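Side-chain contacts in uncharacterized protein (Pseudomonas aeruginosa, PDB 4O5P), which probably hydrolyses membrane phospholipids as a type VI secretion effector with an alpha/beta-hydrolase catalytic domain: residues S450-L453 with A454-N458; L407-M410 with Y411-F415; P376-H379 with S380-G383; S88-N91 with V92-L95. All coordinates share one frame; numbering follows the deposited sequence.

Contact 1: residues S450-L453 with A454-N458; sequences SEEL and ATRFN
With chi1 at -180° and the chain extended beyond it, Glu452 runs up beside Arg456, whose CG stands anti to its own carbonyl carbon; one helical turn apart, the two side chains lie side by side and point the same way. The carboxylate and guanidinium planes are only 4° apart and stacked. Glu452 OE2 sits 3.4 Å from Arg456 NH2 but well above the guanidinium plane, so the salt bridge works through charge, with no N-H aimed at the oxygen. Arg456 NH1 forms a salt bridge with Glu657 and a hydrogen bond with Gln658, NH2 is also hydrogen-bonded elsewhere, and NE is buried with no partner in the model; Glu452 is thus probably a secondary electrostatic partner. At the start of the helix Ser450 is the N-cap: its OG accepts the backbone N-H of Leu453 at 3.3 Å, nearly straight at 168°. Thr455 turns OG1 back to the carbonyl of Glu451, 3.0 Å from OG1 to O, while its own backbone N reaches the same oxygen from the opposite face of the carbonyl plane. Outside the turn, Arg456 lies against Ala653 and Leu654 of helix 649-657, and Leu453 and Phe457 rest on Ile405 of helix 403-416.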
# COMPACT_ATOMS: atom_id res chain seq x y z
N SER A 450 3.00 -3.86 25.55
CA SER A 450 2.88 -3.59 26.97
C SER A 450 1.45 -3.89 27.41
O SER A 450 0.54 -3.93 26.58
CB SER A 450 3.25 -2.14 27.28
OG SER A 450 2.22 -1.26 26.88
N GLU A 451 1.24 -4.10 28.71
CA GLU A 451 -0.11 -4.43 29.13
C GLU A 451 -1.03 -3.22 29.02
O GLU A 451 -2.23 -3.38 28.83
CB GLU A 451 -0.14 -5.09 30.52
CG GLU A 451 -0.09 -4.15 31.70
CD GLU A 451 -0.35 -4.87 33.03
OE1 GLU A 451 -0.10 -6.10 33.10
OE2 GLU A 451 -0.81 -4.21 33.99
N GLU A 452 -0.49 -2.00 29.11
CA GLU A 452 -1.32 -0.80 28.96
C GLU A 452 -1.89 -0.77 27.54
O GLU A 452 -3.10 -0.57 27.33
CB GLU A 452 -0.49 0.45 29.26
CG GLU A 452 -1.23 1.78 29.15
CD GLU A 452 -0.34 2.97 29.55
OE1 GLU A 452 -0.25 3.25 30.77
OE2 GLU A 452 0.26 3.63 28.66
N LEU A 453 -1.01 -1.00 26.57
CA LEU A 453 -1.41 -1.12 25.18
C LEU A 453 -2.46 -2.22 25.02
O LEU A 453 -3.53 -1.98 24.45
CB LEU A 453 -0.19 -1.38 24.27
CG LEU A 453 -0.51 -1.68 22.81
CD1 LEU A 453 -1.28 -0.51 22.18
CD2 LEU A 453 0.73 -2.04 21.98
N ALA A 454 -2.19 -3.42 25.54
CA ALA A 454 -3.16 -4.50 25.41
C ALA A 454 -4.54 -4.11 25.97
O ALA A 454 -5.56 -4.40 25.37
CB ALA A 454 -2.66 -5.77 26.09
N THR A 455 -4.54 -3.46 27.12
CA THR A 455 -5.77 -3.09 27.80
C THR A 455 -6.60 -2.10 26.97
O THR A 455 -7.81 -2.25 26.81
CB THR A 455 -5.45 -2.46 29.15
OG1 THR A 455 -4.99 -3.49 30.05
CG2 THR A 455 -6.67 -1.81 29.73
N ARG A 456 -5.93 -1.07 26.46
CA ARG A 456 -6.58 -0.05 25.65
C ARG A 456 -7.12 -0.62 24.33
O ARG A 456 -8.27 -0.34 23.90
CB ARG A 456 -5.58 1.09 25.40
CG ARG A 456 -5.23 1.86 26.70
CD ARG A 456 -4.06 2.82 26.49
NE ARG A 456 -3.73 3.57 27.70
CZ ARG A 456 -2.95 4.66 27.72
NH1 ARG A 456 -2.42 5.11 26.60
NH2 ARG A 456 -2.70 5.27 28.86
N PHE A 457 -6.28 -1.42 23.68
CA PHE A 457 -6.72 -2.10 22.48
C PHE A 457 -7.97 -2.91 22.80
O PHE A 457 -8.98 -2.81 22.12
CB PHE A 457 -5.63 -3.02 21.93
CG PHE A 457 -6.10 -3.88 20.82
CD1 PHE A 457 -6.69 -5.12 21.07
CD2 PHE A 457 -5.99 -3.45 19.51
CE1 PHE A 457 -7.15 -5.91 20.04
CE2 PHE A 457 -6.44 -4.24 18.46
CZ PHE A 457 -7.02 -5.47 18.73
N ASN A 458 -7.91 -3.73 23.84
CA ASN A 458 -9.06 -4.55 24.18
C ASN A 458 -10.32 -3.74 24.53
O ASN A 458 -11.43 -4.21 24.32
CB ASN A 458 -8.70 -5.54 25.29
CG ASN A 458 -7.72 -6.61 24.80
OD1 ASN A 458 -7.72 -6.97 23.62
ND2 ASN A 458 -6.88 -7.11 25.71

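Contact 2: residues L407-M410 with Y411-F415; sequences LQHM and YAEAF
A histidine-carboxylate hydrogen bond spans one turn of helix 403-416, from His409 to Glu413, within the catalytic domain. His409 NE2 donates to Glu413 OE1 at 2.9 Å, with an N-H...O angle of 147°. The oxygen receives it on its anti lone pair, away from OE2, and lies near the edge of the imidazole, somewhat tilted from the ring plane. The carboxylate is turned 34° against the ring. A bend at chi2 (-82°) folds the glutamate back alongside the histidine, so that Glu413 CG also packs against His409 CD2 at 3.5 Å. Each partner has a second bond outside the helix: His409 ND1 bonds to the hydroxyl of Tyr375, and Glu413 OE2 forms a salt bridge with Arg330. With ND1 and NE2 both bonded, the flip state of the ring is set; with OE1 and OE2 both engaged, so is the rotation of the carboxylate, and the nearby arginine would probably favour a charged glutamate. The ring of Tyr373 meets that of His409 edge-to-face. The arrangement is an i to i+4 His-carboxylate pair, on the face of an alpha-helix that packs against strands 270-280 and 331-336 of the mixed central sheet.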
# COMPACT_ATOMS: atom_id res chain seq x y z
N LEU A 407 0.73 -6.62 14.48
CA LEU A 407 2.00 -7.33 14.21
C LEU A 407 1.97 -8.71 14.85
O LEU A 407 2.18 -9.74 14.17
CB LEU A 407 3.19 -6.53 14.76
CG LEU A 407 4.52 -7.25 14.89
CD1 LEU A 407 5.08 -7.58 13.51
CD2 LEU A 407 5.49 -6.38 15.64
N GLN A 408 1.67 -8.75 16.14
CA GLN A 408 1.65 -10.04 16.81
C GLN A 408 0.59 -10.93 16.17
O GLN A 408 0.82 -12.14 15.95
CB GLN A 408 1.41 -9.87 18.32
CG GLN A 408 2.66 -9.40 19.07
CD GLN A 408 2.62 -9.74 20.56
OE1 GLN A 408 1.68 -10.38 21.04
NE2 GLN A 408 3.65 -9.31 21.30
N HIS A 409 -0.53 -10.33 15.81
CA HIS A 409 -1.62 -11.13 15.28
C HIS A 409 -1.11 -11.78 14.00
O HIS A 409 -1.28 -13.00 13.80
CB HIS A 409 -2.87 -10.26 15.05
CG HIS A 409 -4.04 -11.00 14.49
ND1 HIS A 409 -5.23 -10.38 14.19
CD2 HIS A 409 -4.20 -12.31 14.16
CE1 HIS A 409 -6.08 -11.28 13.70
NE2 HIS A 409 -5.47 -12.45 13.66
N MSE A 410 -0.41 -10.99 13.18
CA MSE A 410 -0.05 -11.46 11.86
C MSE A 410 0.95 -12.58 12.09
O MSE A 410 0.87 -13.65 11.46
CB MSE A 410 0.56 -10.34 11.00
CG MSE A 410 0.84 -10.80 9.57
SE MSE A 410 -0.81 -11.17 8.60
CE MSE A 410 -1.19 -9.35 8.08
N TYR A 411 1.82 -12.35 13.07
CA TYR A 411 2.85 -13.31 13.37
C TYR A 411 2.19 -14.65 13.67
O TYR A 411 2.54 -15.68 13.08
CB TYR A 411 3.68 -12.83 14.57
CG TYR A 411 4.70 -13.82 15.04
CD1 TYR A 411 5.99 -13.84 14.51
CD2 TYR A 411 4.39 -14.74 16.03
CE1 TYR A 411 6.93 -14.76 14.96
CE2 TYR A 411 5.31 -15.65 16.48
CZ TYR A 411 6.57 -15.67 15.95
OH TYR A 411 7.47 -16.60 16.43
N ALA A 412 1.17 -14.61 14.53
CA ALA A 412 0.58 -15.85 15.02
C ALA A 412 -0.04 -16.57 13.84
O ALA A 412 0.15 -17.79 13.68
CB ALA A 412 -0.47 -15.58 16.10
N GLU A 413 -0.70 -15.80 12.96
CA GLU A 413 -1.40 -16.40 11.83
C GLU A 413 -0.36 -17.08 10.97
O GLU A 413 -0.51 -18.25 10.61
CB GLU A 413 -2.15 -15.34 11.01
CG GLU A 413 -3.30 -14.67 11.77
CD GLU A 413 -4.55 -15.51 11.76
OE1 GLU A 413 -5.60 -14.99 12.22
OE2 GLU A 413 -4.50 -16.67 11.27
N ALA A 414 0.75 -16.38 10.75
CA ALA A 414 1.76 -16.87 9.84
C ALA A 414 2.38 -18.11 10.48
O ALA A 414 2.62 -19.12 9.81
CB ALA A 414 2.80 -15.81 9.56
N PHE A 415 2.58 -18.05 11.79
CA PHE A 415 3.22 -19.17 12.47
C PHE A 415 2.31 -20.40 12.36
O PHE A 415 2.78 -21.53 12.16
CB PHE A 415 3.53 -18.82 13.92
CG PHE A 415 4.56 -19.71 14.56
CD1 PHE A 415 5.91 -19.40 14.46
CD2 PHE A 415 4.18 -20.86 15.23
CE1 PHE A 415 6.87 -20.22 15.04
CE2 PHE A 415 5.14 -21.69 15.81
CZ PHE A 415 6.49 -21.37 15.71

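Contact 3: residues P376-H379 with S380-G383; sequences PGVH and SDVG
Asp381 reaches back over the turn to take the backbone N-H of Val378: N to OD2 is 2.8 Å, with an N-H...O angle of 162°. The carboxylate oxygen is met on its anti side, a little out of plane, and it also lies 3.4 Å from Val378 CG2, as the two side chains cross. Chi1 of -74° sets Asp381 CG beside its own backbone N and so turns the carboxylate to the incoming loop. The second oxygen, OD1, is bonded to His660 ND1, so both carboxylate oxygens are engaged. Gly377 has a positive phi of 102°, which suits glycine, and its CA lies 3.3 Å from Asp381 OD2; its N and O are taken up by His338 and Ser336. The backbone N of His379 is bonded to Glu339 OE1. Two donors share His379 O: Gly383 N comes in the carbonyl plane at 3.1 Å, whereas Val382 N approaches from above it. Within the turn, Val378 O receives two weak bonds, from Asp381 N and Val382 N. A water donates to Pro376 O at 2.7 Å and to Asp381 O at 2.8 Å, tying the loop to the helix. The imidazole of His379 is satisfied outside the turn, ND1 by Asp281 and NE2 by Ser237, a geometry consistent with the Ser-His-Asp triad of an alpha/beta hydrolase. The turn leads from strand 370-375 into helix 379-383, with Val382 against strand 331-336 and Pro376 against Phe457 and Trp460 of helix 451-463.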
# COMPACT_ATOMS: atom_id res chain seq x y z
N PRO A 376 -8.27 -0.88 14.92
CA PRO A 376 -8.36 0.55 15.22
C PRO A 376 -7.12 1.27 14.74
O PRO A 376 -6.08 0.62 14.57
CB PRO A 376 -8.41 0.56 16.76
CG PRO A 376 -7.57 -0.59 17.13
CD PRO A 376 -7.89 -1.67 16.10
N GLY A 377 -7.22 2.58 14.54
CA GLY A 377 -6.10 3.39 14.10
C GLY A 377 -6.14 3.73 12.63
O GLY A 377 -7.02 3.29 11.89
N VAL A 378 -5.20 4.55 12.19
CA VAL A 378 -5.14 4.92 10.79
C VAL A 378 -4.13 4.00 10.10
O VAL A 378 -3.77 2.97 10.68
CB VAL A 378 -4.81 6.39 10.62
CG1 VAL A 378 -5.93 7.23 11.30
CG2 VAL A 378 -3.47 6.71 11.24
N HIS A 379 -3.71 4.35 8.89
CA HIS A 379 -3.02 3.42 7.98
C HIS A 379 -1.82 2.71 8.65
O HIS A 379 -1.76 1.46 8.73
CB HIS A 379 -2.60 4.21 6.73
CG HIS A 379 -2.02 3.39 5.62
ND1 HIS A 379 -2.58 2.20 5.19
CD2 HIS A 379 -0.97 3.62 4.80
CE1 HIS A 379 -1.89 1.74 4.17
NE2 HIS A 379 -0.89 2.57 3.92
N SER A 380 -0.90 3.50 9.18
CA SER A 380 0.32 2.95 9.78
C SER A 380 0.14 2.49 11.23
O SER A 380 1.07 1.91 11.82
CB SER A 380 1.47 3.95 9.65
OG SER A 380 1.86 4.03 8.29
N ASP A 381 -1.04 2.74 11.79
CA ASP A 381 -1.44 2.11 13.05
C ASP A 381 -1.73 0.63 12.85
O ASP A 381 -1.79 -0.14 13.81
CB ASP A 381 -2.68 2.79 13.63
CG ASP A 381 -2.37 4.15 14.23
OD1 ASP A 381 -1.23 4.30 14.76
OD2 ASP A 381 -3.25 5.04 14.16
N VAL A 382 -1.92 0.22 11.60
CA VAL A 382 -2.15 -1.19 11.30
C VAL A 382 -0.91 -1.80 10.66
O VAL A 382 -0.47 -2.90 11.03
CB VAL A 382 -3.35 -1.37 10.37
CG1 VAL A 382 -3.55 -2.84 10.03
CG2 VAL A 382 -4.61 -0.78 11.03
N GLY A 383 -0.34 -1.08 9.69
CA GLY A 383 0.87 -1.59 9.06
C GLY A 383 2.18 -1.38 9.80
O GLY A 383 3.19 -2.00 9.46
O HOH W 1 -4.16 -1.32 14.56

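Contact 4: residues S88-N91 with V92-L95; sequences SCSN and VARL
Arg94 reaches back from the first turn of its helix to clasp the carbonyl of Cys89, NE at 2.9 Å and NH2 at 3.1 Å from the one oxygen, its guanidinium turned onto the carbonyl at chi4 (-96°). This side-on grip is the tight part of the contact. Cys89 O lies in the guanidinium plane, yet the two nitrogens meet it differently: NH2 is in the carbonyl plane on a lone pair, while NE stands above that plane. The extended chain from CG to NE passes over Ser90 O, with CG at 3.3 Å, and that same oxygen accepts Arg94 N. NH1 is bonded to Glu446 O. Ser90 is the N-cap of the helix: chi1 of 74° places OG between its backbone N and carbonyl carbon, where it accepts Ala93 N at 3.3 Å, nearly straight at 165°; OG is bonded to Asp72 as well. The looser part is made of apolar and oblique touches. Cys89 CB and Ala93 CB meet at 4.1 Å, and Asn91 OD1 lies 3.7 Å from Arg94 CD with its amide almost perpendicular to the guanidinium; Asn91 ND2 is hydrogen-bonded to Ser403 O. Ser88 is partly exposed, and its backbone C comes no nearer than 4.5 Å to Arg94 NH2. Helix 91-97 touches helix 403-416 through Arg94 and Leu95, and strand 225-236 through Val92 and Leu95.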
# COMPACT_ATOMS: atom_id res chain seq x y z
N SER A 88 11.83 3.13 13.02
CA SER A 88 10.41 3.10 12.73
C SER A 88 10.08 2.04 11.68
O SER A 88 9.29 2.30 10.77
CB SER A 88 9.97 4.48 12.25
OG SER A 88 10.80 4.91 11.19
N CYS A 89 10.70 0.87 11.81
CA CYS A 89 10.43 -0.28 10.93
C CYS A 89 8.93 -0.59 10.90
O CYS A 89 8.27 -0.60 11.94
CB CYS A 89 11.16 -1.52 11.47
SG CYS A 89 12.95 -1.35 11.67
N SER A 90 8.40 -0.88 9.71
CA SER A 90 7.01 -1.32 9.58
C SER A 90 6.83 -2.74 10.09
O SER A 90 7.81 -3.43 10.41
CB SER A 90 6.56 -1.26 8.13
OG SER A 90 7.13 -2.33 7.37
N ASN A 91 5.59 -3.22 10.12
CA ASN A 91 5.36 -4.60 10.48
C ASN A 91 5.88 -5.60 9.45
O ASN A 91 6.27 -6.71 9.81
CB ASN A 91 3.90 -4.85 10.80
CG ASN A 91 3.48 -4.21 12.09
OD1 ASN A 91 4.33 -3.88 12.92
ND2 ASN A 91 2.18 -4.02 12.26
N VAL A 92 5.89 -5.22 8.17
CA VAL A 92 6.50 -6.07 7.16
C VAL A 92 7.98 -6.27 7.46
O VAL A 92 8.48 -7.40 7.44
CB VAL A 92 6.29 -5.51 5.74
CG1 VAL A 92 7.13 -6.26 4.73
CG2 VAL A 92 4.79 -5.60 5.36
N ALA A 93 8.67 -5.18 7.78
CA ALA A 93 10.10 -5.27 8.04
C ALA A 93 10.33 -6.07 9.32
O ALA A 93 11.26 -6.87 9.39
CB ALA A 93 10.72 -3.89 8.13
N ARG A 94 9.48 -5.85 10.32
CA ARG A 94 9.57 -6.62 11.56
C ARG A 94 9.43 -8.12 11.31
O ARG A 94 10.22 -8.91 11.81
CB ARG A 94 8.57 -6.10 12.61
CG ARG A 94 8.96 -4.73 13.16
CD ARG A 94 7.85 -4.05 13.94
NE ARG A 94 8.10 -2.62 14.01
CZ ARG A 94 8.69 -2.00 15.04
NH1 ARG A 94 9.06 -2.69 16.11
NH2 ARG A 94 8.87 -0.69 15.01
N LEU A 95 8.45 -8.51 10.49
CA LEU A 95 8.23 -9.92 10.18
C LEU A 95 9.36 -10.54 9.35
O LEU A 95 9.65 -11.74 9.48
CB LEU A 95 6.90 -10.09 9.45
CG LEU A 95 5.68 -9.87 10.34
CD1 LEU A 95 4.41 -9.81 9.50
CD2 LEU A 95 5.60 -10.97 11.40

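In the fold
From the N terminus the four contacts follow in series, none nesting in or crossing another. Contact 4 closes the loop into helix 91-97; contact 3 closes the turn between strand 370-375 and helix 379-383; contact 2 lies within helix 403-416; contact 1 caps the start of helix 451-463. In space, contact 4 links to two of the others. Gly383 O lies 2.8 Å from Asn91 N, a probable hydrogen bond to contact 3, while from contact 2 Leu407 packs on Asn91, Arg94 and Leu95, and Met410 on Leu95. Contact 1 meets contact 3 where Phe457 packs on Pro376; its centre is about 17 Å from that of contact 2, without touching.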